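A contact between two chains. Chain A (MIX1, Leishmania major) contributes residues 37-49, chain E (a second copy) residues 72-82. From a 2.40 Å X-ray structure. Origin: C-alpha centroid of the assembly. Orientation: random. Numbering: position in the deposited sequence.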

# COMPACT_ATOMS: atom_id res chain seq x y z
N LEU A 37 -3.08 -10.15 -6.15
CA LEU A 37 -1.66 -9.97 -6.01
C LEU A 37 -1.32 -8.91 -5.00
O LEU A 37 -0.45 -9.07 -4.20
CB LEU A 37 -1.05 -9.64 -7.35
CG LEU A 37 0.45 -9.53 -7.46
CD1 LEU A 37 1.12 -10.74 -6.97
CD2 LEU A 37 0.89 -9.20 -8.82
N HIS A 38 -2.05 -7.82 -5.03
CA HIS A 38 -1.89 -6.80 -4.05
C HIS A 38 -2.28 -7.33 -2.69
O HIS A 38 -1.63 -7.09 -1.73
CB HIS A 38 -2.69 -5.59 -4.42
CG HIS A 38 -2.75 -4.56 -3.35
ND1 HIS A 38 -3.67 -4.60 -2.34
CD2 HIS A 38 -2.01 -3.46 -3.13
CE1 HIS A 38 -3.48 -3.58 -1.54
NE2 HIS A 38 -2.48 -2.87 -2.00
N GLN A 39 -3.36 -8.06 -2.64
CA GLN A 39 -3.82 -8.70 -1.41
C GLN A 39 -2.82 -9.72 -0.84
O GLN A 39 -2.64 -9.82 0.37
CB GLN A 39 -5.19 -9.33 -1.64
CG GLN A 39 -5.81 -9.97 -0.41
CD GLN A 39 -7.13 -10.65 -0.72
OE1 GLN A 39 -8.17 -10.32 -0.15
NE2 GLN A 39 -7.11 -11.59 -1.66
N ARG A 40 -2.12 -10.42 -1.70
CA ARG A 40 -1.14 -11.38 -1.28
C ARG A 40 0.09 -10.73 -0.72
O ARG A 40 0.71 -11.20 0.18
CB ARG A 40 -0.78 -12.24 -2.45
CG ARG A 40 -1.48 -13.50 -2.44
CD ARG A 40 -1.49 -14.22 -3.72
NE ARG A 40 -2.58 -15.16 -3.69
CZ ARG A 40 -2.77 -16.15 -4.54
NH1 ARG A 40 -1.93 -16.34 -5.53
NH2 ARG A 40 -3.79 -16.95 -4.41
N VAL A 41 0.43 -9.61 -1.30
CA VAL A 41 1.61 -8.88 -0.91
C VAL A 41 1.39 -8.16 0.40
O VAL A 41 2.29 -7.97 1.16
CB VAL A 41 2.00 -7.89 -1.99
CG1 VAL A 41 2.95 -6.89 -1.48
CG2 VAL A 41 2.57 -8.58 -3.16
N VAL A 42 0.16 -7.79 0.65
CA VAL A 42 -0.18 -7.08 1.84
C VAL A 42 -0.23 -7.94 3.09
O VAL A 42 -0.15 -7.43 4.16
CB VAL A 42 -1.47 -6.34 1.68
CG1 VAL A 42 -1.94 -5.88 2.95
CG2 VAL A 42 -1.30 -5.21 0.80
N LEU A 43 -0.35 -9.23 2.90
CA LEU A 43 -0.38 -10.19 3.95
C LEU A 43 1.00 -10.36 4.52
O LEU A 43 1.17 -10.79 5.61
CB LEU A 43 -0.79 -11.51 3.35
CG LEU A 43 -1.95 -12.41 3.69
CD1 LEU A 43 -3.07 -11.80 4.38
CD2 LEU A 43 -2.36 -13.01 2.45
N LEU A 44 2.00 -10.02 3.74
CA LEU A 44 3.35 -10.30 4.13
C LEU A 44 3.83 -9.53 5.33
O LEU A 44 4.50 -10.08 6.15
CB LEU A 44 4.30 -10.06 2.97
CG LEU A 44 4.30 -11.03 1.84
CD1 LEU A 44 5.03 -10.44 0.72
CD2 LEU A 44 4.97 -12.20 2.27
N ARG A 45 3.51 -8.27 5.42
CA ARG A 45 4.01 -7.47 6.51
C ARG A 45 3.45 -7.86 7.84
O ARG A 45 3.95 -7.46 8.86
CB ARG A 45 3.73 -6.00 6.26
CG ARG A 45 4.91 -5.11 6.51
CD ARG A 45 4.77 -3.88 5.71
NE ARG A 45 3.98 -2.86 6.37
CZ ARG A 45 3.02 -2.17 5.80
NH1 ARG A 45 2.68 -2.36 4.54
NH2 ARG A 45 2.38 -1.28 6.50
N GLU A 46 2.40 -8.64 7.83
CA GLU A 46 1.80 -9.08 9.06
C GLU A 46 2.18 -10.50 9.37
O GLU A 46 1.67 -11.09 10.29
CB GLU A 46 0.30 -8.98 8.98
CG GLU A 46 -0.38 -9.57 10.14
CD GLU A 46 -0.28 -8.71 11.36
OE1 GLU A 46 -0.23 -7.50 11.20
OE2 GLU A 46 -0.25 -9.23 12.46
N GLY A 47 3.09 -11.04 8.57
CA GLY A 47 3.54 -12.40 8.71
C GLY A 47 2.44 -13.40 8.52
O GLY A 47 2.39 -14.37 9.23
N LYS A 48 1.57 -13.19 7.57
CA LYS A 48 0.46 -14.08 7.36
C LYS A 48 0.39 -14.54 5.92
O LYS A 48 -0.56 -15.20 5.52
CB LYS A 48 -0.83 -13.38 7.72
CG LYS A 48 -1.25 -13.56 9.13
CD LYS A 48 -2.73 -13.67 9.23
CE LYS A 48 -3.15 -13.89 10.65
NZ LYS A 48 -1.98 -13.91 11.55
N GLY A 49 1.41 -14.20 5.16
CA GLY A 49 1.40 -14.46 3.76
C GLY A 49 2.26 -15.61 3.37
O GLY A 49 2.52 -16.45 4.15
N PRO E 72 -7.11 4.66 4.56
CA PRO E 72 -8.13 3.75 5.09
C PRO E 72 -7.74 2.27 4.98
O PRO E 72 -7.96 1.52 5.94
CB PRO E 72 -9.35 4.07 4.23
CG PRO E 72 -9.19 5.49 3.90
CD PRO E 72 -7.71 5.74 3.76
N LEU E 73 -7.15 1.86 3.85
CA LEU E 73 -6.68 0.48 3.70
C LEU E 73 -5.62 0.10 4.73
O LEU E 73 -5.67 -0.99 5.30
CB LEU E 73 -6.17 0.18 2.27
CG LEU E 73 -7.17 -0.46 1.31
CD1 LEU E 73 -8.45 0.37 1.23
CD2 LEU E 73 -6.57 -0.67 -0.09
N GLU E 74 -4.65 0.99 4.98
CA GLU E 74 -3.63 0.64 5.96
C GLU E 74 -4.24 0.51 7.33
O GLU E 74 -3.85 -0.37 8.12
CB GLU E 74 -2.51 1.67 6.01
CG GLU E 74 -1.36 1.20 6.90
CD GLU E 74 -0.59 0.06 6.28
OE1 GLU E 74 -0.63 -0.07 5.03
OE2 GLU E 74 0.06 -0.72 7.02
N LEU E 75 -5.20 1.39 7.61
CA LEU E 75 -5.88 1.45 8.89
C LEU E 75 -6.67 0.17 9.13
O LEU E 75 -6.72 -0.36 10.24
CB LEU E 75 -6.82 2.65 8.91
CG LEU E 75 -6.60 3.61 10.08
CD1 LEU E 75 -5.12 3.94 10.22
CD2 LEU E 75 -7.41 4.88 9.86
N THR E 76 -7.29 -0.33 8.06
CA THR E 76 -8.05 -1.57 8.14
C THR E 76 -7.16 -2.71 8.59
O THR E 76 -7.59 -3.58 9.34
CB THR E 76 -8.69 -1.91 6.78
OG1 THR E 76 -9.59 -0.85 6.41
CG2 THR E 76 -9.45 -3.24 6.85
N GLN E 77 -5.91 -2.70 8.12
CA GLN E 77 -4.96 -3.72 8.55
C GLN E 77 -4.64 -3.59 10.04
O GLN E 77 -4.52 -4.59 10.74
CB GLN E 77 -3.67 -3.64 7.71
CG GLN E 77 -3.92 -3.71 6.21
CD GLN E 77 -4.70 -4.94 5.81
OE1 GLN E 77 -4.34 -6.07 6.15
NE2 GLN E 77 -5.79 -4.74 5.07
N VAL E 78 -4.51 -2.35 10.51
CA VAL E 78 -4.28 -2.13 11.93
C VAL E 78 -5.42 -2.76 12.71
O VAL E 78 -5.21 -3.58 13.60
CB VAL E 78 -4.21 -0.65 12.28
CG1 VAL E 78 -4.01 -0.48 13.78
CG2 VAL E 78 -3.10 0.05 11.51
N LEU E 79 -6.64 -2.36 12.35
CA LEU E 79 -7.84 -2.88 12.98
C LEU E 79 -7.85 -4.39 12.88
O LEU E 79 -7.99 -5.10 13.87
CB LEU E 79 -9.08 -2.30 12.31
CG LEU E 79 -9.18 -0.77 12.31
CD1 LEU E 79 -10.43 -0.30 11.58
CD2 LEU E 79 -9.16 -0.24 13.74
N LYS E 80 -7.68 -4.88 11.65
CA LYS E 80 -7.78 -6.30 11.36
C LYS E 80 -6.88 -7.15 12.25
O LYS E 80 -7.28 -8.22 12.70
CB LYS E 80 -7.46 -6.55 9.89
CG LYS E 80 -7.58 -8.00 9.45
CD LYS E 80 -7.29 -8.14 7.96
CE LYS E 80 -7.76 -9.50 7.44
NZ LYS E 80 -7.61 -9.60 5.96
N TYR E 81 -5.68 -6.69 12.50
CA TYR E 81 -4.73 -7.54 13.17
C TYR E 81 -4.28 -7.09 14.53
O TYR E 81 -3.35 -7.64 15.09
CB TYR E 81 -3.51 -7.69 12.30
CG TYR E 81 -3.76 -8.35 10.99
CD1 TYR E 81 -4.15 -9.65 10.93
CD2 TYR E 81 -3.57 -7.67 9.82
CE1 TYR E 81 -4.35 -10.25 9.73
CE2 TYR E 81 -3.77 -8.25 8.64
CZ TYR E 81 -4.16 -9.54 8.59
OH TYR E 81 -4.36 -10.14 7.40
N SER E 82 -4.91 -6.06 15.07
CA SER E 82 -4.61 -5.61 16.40
C SER E 82 -5.47 -6.36 17.38
O SER E 82 -6.50 -6.87 17.04
CB SER E 82 -4.83 -4.11 16.53
OG SER E 82 -3.70 -3.43 16.05

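Small interfaces between copies of a protein often combine one strong polar link with an aromatic residue that supplies the largest single share of the contact area, and the meeting of these two stretches of MIX1 is a compact example. Only 379 Å² is buried, both sides summed, and E:Tyr81 contributes the largest share.

The polar link is a salt bridge. A:Arg45 directs its CA-to-CB bond toward chain E, and its long side chain, with chi2 t and chi3 p, carries the guanidinium to the carboxylate of E:Glu74. That glutamate leaves its helix sideways; chi1 t and chi2 p bring its end nearer the partner. NH2 of A:Arg45 donates a hydrogen bond to OE2 of E:Glu74 at 2.4 Å, a very short separation, with an N-H...acceptor angle of 115°, well away from linear. The oxygen lies at the edge of the guanidinium, near its plane, where the N-H groups point. Because E:Glu74 is buried, a cationic partner is valuable: it compensates a carboxylate largely withdrawn from solvent. A:Arg45 NE and E:Glu74 OE2 also have hydrogen-bonding partners elsewhere in the structure, so the bridge belongs to a wider polar network.

The aromatic contact lies at the last turn of the chain E helix. E:Tyr81, with chi1 m, points toward chain A and presents one face to A:Glu46, whose CG stands 3.6 Å from the ring centroid and 10° off the ring normal, a nearly ideal CH-pi arrangement. Here the aliphatic part of a charged residue does the packing, while OE1 of A:Glu46 comes within 3.5 Å of E:Tyr81 CB and finds a hydrogen bond elsewhere. A:Lys48 likewise uses its methylenes, its CD lying 3.8 Å from E:Tyr81 CE1. Between these two residues, A:Gly47 has a positive phi of 62°, a conformation that favours glycine, and makes no contact itself.

Van der Waals packing completes the contact. A:Leu43 starts sideways, but its end approaches the tyrosine, CD1 reaching 3.7 Å from E:Tyr81 OH. One helical turn before E:Tyr81, E:Gln77, with chi1 and chi2 both m, points toward chain A, and its OE1 lies 4.0 Å from A:Val42 CG1; the branched valine offers a short, rigid surface for this contact. Farther along, A:His38 CE1 and E:Leu73 CD2 touch loosely at 4.5 Å. On chain E, E:Leu73, E:Gln77 and E:Tyr81 recur every four residues, so a single side of the helix supplies this series of contacts.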